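Local atomic coordinates of leucine aminopeptidase 1 (PDB entry 2HC9), a protein that removes N-terminal amino acids, preferably leucine, from peptides as a zinc-dependent M17 aminopeptidase and probably serves in digestion. Residues L261-K264 with G268-N271; V250-V255 with A361-A366; C303-N308 with R338-D343; P432-A437 with H455-A460. The protein carries 1 engineered substitution. All coordinates share one frame; numbering follows the deposited sequence. Where two conformers were deposited one is given.

Contact 1 (L261-K264 with G268-N271)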
loop_
_atom_site.group_PDB
_atom_site.type_symbol
_atom_site.label_atom_id
_atom_site.label_comp_id
_atom_site.label_asym_id
_atom_site.label_seq_id
_atom_site.Cartn_x
_atom_site.Cartn_y
_atom_site.Cartn_z
ATOM N N LEU A 261 -1.527 17.491 10.439
ATOM C CA LEU A 261 -2.256 17.302 9.181
ATOM C C LEU A 261 -1.655 16.225 8.271
ATOM O O LEU A 261 -2.391 15.577 7.521
ATOM C CB LEU A 261 -2.452 18.624 8.433
ATOM C CG LEU A 261 -3.631 19.486 8.906
ATOM C CD1 LEU A 261 -3.456 20.906 8.368
ATOM C CD2 LEU A 261 -5.008 18.917 8.448
ATOM N N GLN A 262 -0.340 16.002 8.355
ATOM C CA GLN A 262 0.251 14.790 7.777
ATOM C C GLN A 262 0.078 13.663 8.796
ATOM O O GLN A 262 1.007 13.265 9.509
ATOM C CB GLN A 262 1.713 14.996 7.369
ATOM C CG GLN A 262 1.814 15.868 6.101
ATOM C CD GLN A 262 3.170 16.494 5.965
ATOM O OE1 GLN A 262 3.532 17.369 6.755
ATOM N NE2 GLN A 262 3.929 16.064 4.960
ATOM N N ILE A 263 -1.159 13.183 8.862
ATOM C CA ILE A 263 -1.643 12.385 9.992
ATOM C C ILE A 263 -1.038 10.992 10.012
ATOM O O ILE A 263 -0.775 10.401 8.954
ATOM C CB ILE A 263 -3.193 12.314 9.902
ATOM C CG1 ILE A 263 -3.833 11.909 11.234
ATOM C CG2 ILE A 263 -3.661 11.441 8.720
ATOM C CD1 ILE A 263 -5.374 12.235 11.245
ATOM N N LYS A 264 -0.822 10.458 11.219
ATOM C CA LYS A 264 -0.388 9.078 11.379
ATOM C C LYS A 264 -1.461 8.098 10.912
ATOM O O LYS A 264 -2.639 8.457 10.767
ATOM C CB LYS A 264 -0.015 8.820 12.842
ATOM C CG LYS A 264 1.230 9.638 13.248
ATOM C CD LYS A 264 1.595 9.290 14.713
ATOM C CE LYS A 264 2.831 10.087 15.173
ATOM N NZ LYS A 264 4.093 9.552 14.488
ATOM N N GLY A 268 -0.350 3.339 13.151
ATOM C CA GLY A 268 0.760 4.189 13.602
ATOM C C GLY A 268 0.426 5.093 14.779
ATOM O O GLY A 268 1.305 5.522 15.531
ATOM N N MET A 269 -0.852 5.405 14.943
ATOM C CA MET A 269 -1.235 6.416 15.943
ATOM C C MET A 269 -1.406 5.881 17.373
ATOM O O MET A 269 -1.110 6.599 18.338
ATOM C CB MET A 269 -2.490 7.207 15.514
ATOM C CG MET A 269 -2.636 8.531 16.258
ATOM S SD MET A 269 -4.181 9.398 15.873
ATOM C CE MET A 269 -3.905 9.830 14.150
ATOM N N PRO A 270 -1.916 4.640 17.542
ATOM C CA PRO A 270 -1.895 4.122 18.915
ATOM C C PRO A 270 -0.459 4.129 19.485
ATOM O O PRO A 270 0.516 3.982 18.726
ATOM C CB PRO A 270 -2.393 2.679 18.759
ATOM C CG PRO A 270 -3.269 2.699 17.489
ATOM C CD PRO A 270 -2.544 3.699 16.588
ATOM N N ASN A 271 -0.358 4.324 20.799
ATOM C CA ASN A 271 0.910 4.494 21.539
ATOM C C ASN A 271 1.411 5.922 21.601
ATOM O O ASN A 271 2.353 6.188 22.339
ATOM C CB ASN A 271 2.074 3.609 21.037
ATOM C CG ASN A 271 1.726 2.132 20.986
ATOM O OD1 ASN A 271 0.826 1.666 21.689
ATOM N ND2 ASN A 271 2.468 1.387 20.168
HETATM O O HOH W 1 3.747 6.718 14.079
#

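Contact 2 (V250-V255 with A361-A366). With ZN (zinc ion), chain C.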
loop_
_atom_site.group_PDB
_atom_site.type_symbol
_atom_site.label_atom_id
_atom_site.label_comp_id
_atom_site.label_asym_id
_atom_site.label_seq_id
_atom_site.Cartn_x
_atom_site.Cartn_y
_atom_site.Cartn_z
ATOM N N VAL A 250 16.859 19.301 28.380
ATOM C CA VAL A 250 15.732 19.744 27.552
ATOM C C VAL A 250 14.964 18.480 27.121
ATOM O O VAL A 250 15.546 17.565 26.558
ATOM C CB VAL A 250 16.209 20.562 26.316
ATOM C CG1 VAL A 250 14.989 21.203 25.563
ATOM C CG2 VAL A 250 17.226 21.701 26.751
ATOM N N GLY A 251 13.654 18.445 27.372
ATOM C CA GLY A 251 12.849 17.258 27.091
ATOM C C GLY A 251 11.695 17.528 26.128
ATOM O O GLY A 251 11.002 18.556 26.231
ATOM N N LYS A 252 11.477 16.582 25.201
ATOM C CA LYS A 252 10.319 16.606 24.292
ATOM C C LYS A 252 9.080 16.125 25.020
ATOM O O LYS A 252 9.001 14.946 25.424
ATOM C CB LYS A 252 10.559 15.687 23.076
ATOM C CG LYS A 252 9.323 15.574 22.128
ATOM C CD LYS A 252 9.608 14.621 20.963
ATOM C CE LYS A 252 8.307 14.436 20.150
ATOM N NZ LYS A 252 8.482 13.521 18.950
ATOM N N GLY A 253 8.128 17.040 25.201
ATOM C CA GLY A 253 6.886 16.742 25.918
ATOM C C GLY A 253 5.651 16.794 25.036
ATOM O O GLY A 253 4.696 17.528 25.319
ATOM N N VAL A 254 5.657 16.000 23.977
ATOM C CA VAL A 254 4.478 15.924 23.129
ATOM C C VAL A 254 3.478 14.969 23.788
ATOM O O VAL A 254 3.628 13.742 23.733
ATOM C CB VAL A 254 4.836 15.490 21.685
ATOM C CG1 VAL A 254 3.544 15.335 20.853
ATOM C CG2 VAL A 254 5.754 16.581 21.040
ATOM N N VAL A 255 2.469 15.548 24.443
ATOM C CA VAL A 255 1.560 14.737 25.252
ATOM C C VAL A 255 0.733 13.776 24.394
ATOM O O VAL A 255 0.342 12.712 24.845
ATOM C CB VAL A 255 0.633 15.592 26.159
ATOM C CG1 VAL A 255 1.475 16.419 27.144
ATOM C CG2 VAL A 255 -0.274 16.508 25.343
ATOM N N ALA A 361 14.485 12.844 23.714
ATOM C CA ALA A 361 13.213 12.856 22.988
ATOM C C ALA A 361 12.903 11.473 22.463
ATOM O O ALA A 361 13.794 10.762 22.015
ATOM C CB ALA A 361 13.274 13.815 21.819
ATOM N N THR A 362 11.614 11.135 22.454
ATOM C CA THR A 362 11.122 10.004 21.660
ATOM C C THR A 362 10.932 10.531 20.236
ATOM O O THR A 362 9.825 10.910 19.850
ATOM C CB THR A 362 9.771 9.476 22.219
ATOM O OG1 THR A 362 8.862 10.568 22.322
ATOM C CG2 THR A 362 9.956 8.892 23.598
ATOM N N LEU A 363 12.020 10.617 19.467
ATOM C CA LEU A 363 12.012 11.514 18.323
ATOM C C LEU A 363 11.580 10.822 17.033
ATOM O O LEU A 363 10.746 11.346 16.303
ATOM C CB LEU A 363 13.375 12.238 18.146
ATOM C CG LEU A 363 13.245 13.514 17.292
ATOM C CD1 LEU A 363 12.365 14.593 17.980
ATOM C CD2 LEU A 363 14.643 14.072 17.012
ATOM N N THR A 364 12.150 9.650 16.744
ATOM C CA THR A 364 11.987 9.016 15.413
ATOM C C THR A 364 11.766 7.511 15.522
ATOM O O THR A 364 12.399 6.856 16.333
ATOM C CB THR A 364 13.216 9.272 14.481
ATOM O OG1 THR A 364 14.413 8.662 15.025
ATOM C CG2 THR A 364 13.444 10.780 14.305
ATOM N N GLY A 365 10.875 6.986 14.679
ATOM C CA GLY A 365 10.808 5.559 14.401
ATOM C C GLY A 365 12.109 5.008 13.820
ATOM O O GLY A 365 12.472 3.851 14.083
ATOM N N ALA A 366 12.827 5.849 13.061
ATOM C CA ALA A 366 14.122 5.463 12.477
ATOM C C ALA A 366 15.178 5.098 13.520
ATOM O O ALA A 366 16.100 4.330 13.222
ATOM C CB ALA A 366 14.642 6.566 11.591
HETATM ZN ZN ZN C . 6.546 13.272 18.117
HETATM O O HOH W 2 9.699 12.582 24.101
HETATM O O HOH W 3 7.089 12.599 16.219
#

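Contact 3 (C303-N308 with R338-D343). With BCT (bicarbonate ion), chain D.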
loop_
_atom_site.group_PDB
_atom_site.type_symbol
_atom_site.label_atom_id
_atom_site.label_comp_id
_atom_site.label_asym_id
_atom_site.label_seq_id
_atom_site.Cartn_x
_atom_site.Cartn_y
_atom_site.Cartn_z
ATOM N N CYS A 303 9.357 21.087 26.819
ATOM C CA CYS A 303 8.603 21.663 25.719
ATOM C C CYS A 303 7.331 20.841 25.595
ATOM O O CYS A 303 7.397 19.677 25.193
ATOM C CB CYS A 303 9.447 21.569 24.429
ATOM S SG CYS A 303 11.098 22.329 24.621
ATOM N N ILE A 304 6.191 21.429 25.970
ATOM C CA ILE A 304 4.970 20.637 26.253
ATOM C C ILE A 304 3.857 21.070 25.284
ATOM O O ILE A 304 3.382 22.199 25.338
ATOM C CB ILE A 304 4.489 20.829 27.695
ATOM C CG1 ILE A 304 5.555 20.311 28.682
ATOM C CG2 ILE A 304 3.165 20.051 27.937
ATOM C CD1 ILE A 304 5.288 20.748 30.159
ATOM N N VAL A 305 3.517 20.185 24.351
ATOM C CA VAL A 305 2.539 20.526 23.284
ATOM C C VAL A 305 1.682 19.304 22.988
ATOM O O VAL A 305 2.068 18.179 23.298
ATOM C CB VAL A 305 3.242 20.911 21.955
ATOM C CG1 VAL A 305 4.122 22.162 22.123
ATOM C CG2 VAL A 305 4.041 19.709 21.380
ATOM N N GLU A 306 0.509 19.525 22.399
ATOM C CA GLU A 306 -0.186 18.419 21.751
ATOM C C GLU A 306 -0.261 18.709 20.254
ATOM O O GLU A 306 -0.615 19.820 19.864
ATOM C CB GLU A 306 -1.581 18.207 22.356
ATOM C CG GLU A 306 -2.339 17.034 21.640
ATOM C CD GLU A 306 -3.593 16.547 22.366
ATOM O OE1 GLU A 306 -3.647 16.636 23.614
ATOM O OE2 GLU A 306 -4.524 16.060 21.677
ATOM N N ASN A 307 0.106 17.714 19.431
ATOM C CA ASN A 307 0.174 17.875 17.971
ATOM C C ASN A 307 -1.107 17.276 17.364
ATOM O O ASN A 307 -1.246 16.047 17.264
ATOM C CB ASN A 307 1.442 17.161 17.442
ATOM C CG ASN A 307 1.783 17.563 16.006
ATOM O OD1 ASN A 307 1.467 18.666 15.574
ATOM N ND2 ASN A 307 2.408 16.650 15.259
ATOM N N ASN A 308 -2.067 18.140 17.032
ATOM C CA ASN A 308 -3.398 17.680 16.637
ATOM C C ASN A 308 -3.852 18.384 15.359
ATOM O O ASN A 308 -3.074 19.079 14.707
ATOM C CB ASN A 308 -4.424 17.832 17.798
ATOM C CG ASN A 308 -5.473 16.694 17.817
ATOM O OD1 ASN A 308 -6.150 16.440 16.814
ATOM N ND2 ASN A 308 -5.631 16.030 18.970
ATOM N N ARG A 338 11.389 17.905 16.860
ATOM C CA ARG A 338 12.626 18.609 16.580
ATOM C C ARG A 338 12.403 20.131 16.510
ATOM O O ARG A 338 13.296 20.903 16.878
ATOM C CB ARG A 338 13.280 18.068 15.297
ATOM C CG ARG A 338 12.438 18.329 14.012
ATOM C CD ARG A 338 12.953 17.448 12.839
ATOM N NE ARG A 338 12.515 16.059 13.012
ATOM C CZ ARG A 338 12.698 15.110 12.091
ATOM N NH1 ARG A 338 13.290 15.420 10.926
ATOM N NH2 ARG A 338 12.261 13.873 12.321
ATOM N N LEU A 339 11.209 20.557 16.089
ATOM C CA LEU A 339 10.855 21.995 16.058
ATOM C C LEU A 339 10.798 22.526 17.492
ATOM O O LEU A 339 11.381 23.555 17.813
ATOM C CB LEU A 339 9.478 22.204 15.402
ATOM C CG LEU A 339 9.423 21.870 13.880
ATOM C CD1 LEU A 339 7.997 22.006 13.357
ATOM C CD2 LEU A 339 10.375 22.782 13.086
ATOM N N ILE A 340 10.085 21.816 18.362
ATOM C CA ILE A 340 9.932 22.340 19.717
ATOM C C ILE A 340 11.265 22.325 20.467
ATOM O O ILE A 340 11.552 23.247 21.254
ATOM C CB ILE A 340 8.770 21.674 20.499
ATOM C CG1 ILE A 340 9.129 20.240 20.940
ATOM C CG2 ILE A 340 7.465 21.688 19.644
ATOM C CD1 ILE A 340 8.028 19.540 21.812
ATOM N N LEU A 341 12.074 21.281 20.233
ATOM C CA LEU A 341 13.377 21.180 20.864
ATOM C C LEU A 341 14.360 22.215 20.338
ATOM O O LEU A 341 15.219 22.637 21.081
ATOM C CB LEU A 341 13.976 19.775 20.719
ATOM C CG LEU A 341 13.233 18.662 21.484
ATOM C CD1 LEU A 341 13.648 17.306 20.929
ATOM C CD2 LEU A 341 13.507 18.728 23.011
ATOM N N ALA A 342 14.244 22.612 19.064
ATOM C CA ALA A 342 15.092 23.697 18.537
ATOM C C ALA A 342 14.909 24.974 19.391
ATOM O O ALA A 342 15.879 25.697 19.694
ATOM C CB ALA A 342 14.714 24.002 17.048
ATOM N N ASP A 343 13.669 25.258 19.788
ATOM C CA ASP A 343 13.443 26.407 20.678
ATOM C C ASP A 343 14.006 26.159 22.088
ATOM O O ASP A 343 14.605 27.054 22.695
ATOM C CB ASP A 343 11.949 26.697 20.788
ATOM C CG ASP A 343 11.373 27.370 19.540
ATOM O OD1 ASP A 343 12.138 27.724 18.602
ATOM O OD2 ASP A 343 10.132 27.535 19.524
HETATM C C BCT D . 10.222 14.541 15.462
HETATM O O1 BCT D . 9.298 14.517 16.282
HETATM O O2 BCT D . 10.683 13.498 14.957
HETATM O O3 BCT D . 10.698 15.699 15.088
#

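Contact 4 (P432-A437 with H455-A460)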
loop_
_atom_site.group_PDB
_atom_site.type_symbol
_atom_site.label_atom_id
_atom_site.label_comp_id
_atom_site.label_asym_id
_atom_site.label_seq_id
_atom_site.Cartn_x
_atom_site.Cartn_y
_atom_site.Cartn_z
ATOM N N PRO A 432 21.838 9.196 8.320
ATOM C CA PRO A 432 20.820 8.367 9.013
ATOM C C PRO A 432 19.654 9.316 9.386
ATOM O O PRO A 432 19.916 10.409 9.879
ATOM C CB PRO A 432 21.542 7.913 10.302
ATOM C CG PRO A 432 23.000 8.258 10.131
ATOM C CD PRO A 432 23.130 9.276 9.041
ATOM N N PRO A 433 18.391 8.960 9.075
ATOM C CA PRO A 433 17.280 9.873 9.400
ATOM C C PRO A 433 17.235 10.369 10.845
ATOM O O PRO A 433 16.895 11.554 11.070
ATOM C CB PRO A 433 16.028 9.042 9.052
ATOM C CG PRO A 433 16.520 8.162 7.905
ATOM C CD PRO A 433 17.922 7.781 8.317
ATOM N N SER A 434 17.609 9.513 11.808
ATOM C CA SER A 434 17.655 9.940 13.223
ATOM C C SER A 434 18.702 11.019 13.492
ATOM O O SER A 434 18.512 11.877 14.362
ATOM C CB SER A 434 17.872 8.755 14.163
ATOM O OG SER A 434 16.858 7.787 13.933
ATOM N N ALA A 435 19.798 10.983 12.735
ATOM C CA ALA A 435 20.860 11.976 12.867
ATOM C C ALA A 435 20.396 13.292 12.257
ATOM O O ALA A 435 20.588 14.364 12.838
ATOM C CB ALA A 435 22.129 11.472 12.141
ATOM N N VAL A 436 19.757 13.203 11.092
ATOM C CA VAL A 436 19.247 14.388 10.413
ATOM C C VAL A 436 18.208 15.100 11.296
ATOM O O VAL A 436 18.219 16.333 11.424
ATOM C CB VAL A 436 18.669 14.014 9.002
ATOM C CG1 VAL A 436 17.954 15.215 8.372
ATOM C CG2 VAL A 436 19.819 13.560 8.104
ATOM N N ALA A 437 17.356 14.305 11.948
ATOM C CA ALA A 437 16.374 14.844 12.886
ATOM C C ALA A 437 17.081 15.621 14.000
ATOM O O ALA A 437 16.661 16.714 14.362
ATOM C CB ALA A 437 15.533 13.676 13.493
ATOM N N HIS A 455 22.291 15.305 21.838
ATOM C CA HIS A 455 20.897 14.946 21.534
ATOM C C HIS A 455 20.739 13.429 21.725
ATOM O O HIS A 455 21.593 12.660 21.290
ATOM C CB HIS A 455 20.622 15.332 20.063
ATOM C CG HIS A 455 19.436 14.629 19.476
ATOM N ND1 HIS A 455 18.148 14.867 19.909
ATOM C CD2 HIS A 455 19.344 13.694 18.495
ATOM C CE1 HIS A 455 17.312 14.100 19.227
ATOM N NE2 HIS A 455 18.012 13.376 18.365
ATOM N N LEU A 456 19.664 12.996 22.397
ATOM C CA LEU A 456 19.504 11.587 22.715
ATOM C C LEU A 456 18.092 11.178 22.277
ATOM O O LEU A 456 17.102 11.678 22.821
ATOM C CB LEU A 456 19.676 11.358 24.239
ATOM C CG LEU A 456 19.592 9.887 24.704
ATOM C CD1 LEU A 456 20.713 9.031 24.081
ATOM C CD2 LEU A 456 19.658 9.817 26.229
ATOM N N ASP A 457 18.003 10.265 21.316
ATOM C CA ASP A 457 16.713 9.776 20.803
ATOM C C ASP A 457 16.377 8.442 21.478
ATOM O O ASP A 457 17.108 7.443 21.345
ATOM C CB ASP A 457 16.833 9.594 19.275
ATOM C CG ASP A 457 15.490 9.347 18.565
ATOM O OD1 ASP A 457 14.457 8.989 19.174
ATOM O OD2 ASP A 457 15.475 9.516 17.324
ATOM N N ILE A 458 15.258 8.436 22.194
ATOM C CA ILE A 458 14.915 7.309 23.067
ATOM C C ILE A 458 13.562 6.686 22.679
ATOM O O ILE A 458 12.927 6.002 23.492
ATOM C CB ILE A 458 14.909 7.728 24.571
ATOM C CG1 ILE A 458 13.835 8.816 24.842
ATOM C CG2 ILE A 458 16.294 8.240 24.979
ATOM C CD1 ILE A 458 13.484 8.991 26.361
ATOM N N ALA A 459 13.135 6.884 21.429
ATOM C CA ALA A 459 11.802 6.431 21.017
ATOM C C ALA A 459 11.525 4.986 21.419
ATOM O O ALA A 459 10.499 4.687 22.042
ATOM C CB ALA A 459 11.638 6.617 19.507
ATOM N N ALA A 460 12.418 4.072 21.057
ATOM C CA ALA A 460 12.184 2.652 21.365
ATOM C C ALA A 460 12.547 2.258 22.809
ATOM O O ALA A 460 11.775 1.532 23.446
ATOM C CB ALA A 460 12.896 1.725 20.329
HETATM O O HOH W 4 17.051 11.673 16.556
#

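Contact 1 (L261-K264 with G268-N271)
The active-site loop between strand 256-257 and helix 277-290 doubles back here, so that Ile263 and Lys264 meet Gly268 and Met269 across a gap of three residues. The nearest backbones are those of Lys264 and Met269, with 5.4 Å between their CA atoms. The methyl CE of Met269 touches the side of Ile263, 3.6 Å from CG1, and CE also lies 3.9 Å from the carbonyl O of Lys264. The thioether chain runs extended as far as SD and then bends at its last torsion (chi3 -67°), which turns CE toward Ile263. Nearer the backbone, Lys264 CB and Met269 CB are 4.0 Å apart. Lys264, a predicted active-site residue of this M17 catalytic domain, carries its NZ away from the apolar patch toward the zinc site. Its chain is straight to CE and bends at chi4 (-72°), where NZ forms a salt bridge with Asp334, a ligand of a zinc ion, and a hydrogen bond to a bound glycerol. Lys264 NZ also donates to a water at 2.9 Å. That water in turn donates to Gly268 O at 3.1 Å, while the lysine CD passes the same carbonyl O of Gly268 at 3.9 Å. Leu261 of a neighbouring subunit packs on Ile263, and Pro316 of that subunit on Met269.

Contact 2 (V250-V255 with A361-A366)
A zinc site gathers around the side chain of Lys252, which leaves strand 246-254 and runs alongside the chain that follows strand 356-361. The lysine has CG anti to the backbone N (chi1 175°) and the later torsions near 180°, an all-extended shape that carries NZ from the sheet to the metal. At the base, Lys252 CB rests against Ala361 CB at 3.5 Å; farther along, Lys252 CD passes Leu363 CD1 at 4.1 Å. Lys252 NZ binds the zinc ion at 2.1 Å and a water binds it at the same distance; Asp257, Asp275 and Glu336 supply the other ligands. Coordination by an amine requires a lone pair on NZ, so the lysine is probably neutral here. Lys252 NZ lies 3.1 Å from Thr362 O. The two strands are parallel neighbours in the central sheet of the catalytic domain, and where they part a water takes over the link: it donates to Lys252 O at 2.8 Å and accepts from Thr362 N at 2.9 Å. Thr362 is the centre of an inverse gamma turn, and its OG1 is hydrogen-bonded to the zinc ligand Asp275, a second-shell contact. Beyond it, Leu363 and Thr364 help line the bicarbonate pocket, with the Leu363 side chain touching Ala437 of helix 433-442.

Contact 3 (C303-N308 with R338-D343)
Ile340 of helix 337-350 presses its CD1 methyl against strand 297-307, 3.4 Å from Cys303 O and 3.6 Å from Cys303 CB. This is the tight part of the contact. The CG1 branch stands between the backbone N and the carbonyl carbon of its own residue (chi1 74°), which directs CD1 at the strand. Cys303 and Val305, two residues apart on the strand, both project toward the helix. More loosely, Val305 CG2 lies 4.0 Å from Ile340 CD1, the two side chains meeting tip to tip, and Val254 and Val223 close round the isoleucine. Helix and sheet thus join through apolar groups, with no clear hydrogen bond between the two segments.

Packing gives way to polar chemistry at the start of the helical segment, where the partly exposed Arg338 has no contact with the strand and faces the bicarbonate. Arg338 N and NE both donate to O3 of the bicarbonate, NE at 2.8 Å, while Arg338 NH2 reaches O2 at 3.1 Å, in the guanidinium plane and nearly straight (171°). Gly337 N also donates to the ion, and NH1 is held by Asn423 O. Donors to two of its oxygens probably fix how the ion is turned, and a predicted active-site arginine at the N-terminal end of a helix probably stabilises negative charge beside the zinc ions.

Contact 4 (P432-A437 with H455-A460)
Ser434 presents its CB to the carboxylate of Asp457, 4.0 Å from OD2, where the first turn of helix 433-442 passes the end of strand 452-457. The approach is loose, the nearest CA atoms, those of Ser434 and Asp457, being 7.6 Å apart, and a water between these buried residues fills the role of a direct bond. It donates to Ser434 O at 2.6 Å and to Asp457 OD2 at 2.8 Å, and lies 2.7 Å from His455 NE2, in the plane of the imidazole at its edge. His455 and Asp457, two positions apart on the strand, both point toward the helix, which brings their polar ends to the same water. Each side chain also has a partner outside: Asp457 OD2 and Ser434 OG are both hydrogen-bonded to Thr364 OG1, Asp457 OD1 takes Leu363 N, and His455 ND1 is hydrogen-bonded to Asp359. Three polar groups sharing one water, with Asp359 fixing the ring's far nitrogen, imply that helix and strand are joined by a buried hydrogen-bond network, one that also ties in Leu363 N and Thr364 OG1, of residues lining the bicarbonate pocket.

Overall arrangement
All four contacts lie in the catalytic domain. Contact 2 closes a long loop within which contact 1 and then contact 3 fall in series; contact 4 follows near the C-terminal end. Contacts 2, 3 and 4 share the central mixed sheet: the centre of contact 2 is about 9 Å from those of both contact 3 and contact 4, and it touches each, through Gly253 N to Cys303 O and Ala361 O to Ile458 N. Contact 1 sits in a loop, its centre about 14 Å from that of contact 2, without touching it. Sheet and loop bring Lys252, Lys264 and Arg338 to one zinc-bicarbonate site, while contacts 1 and 3 also meet a neighbouring subunit.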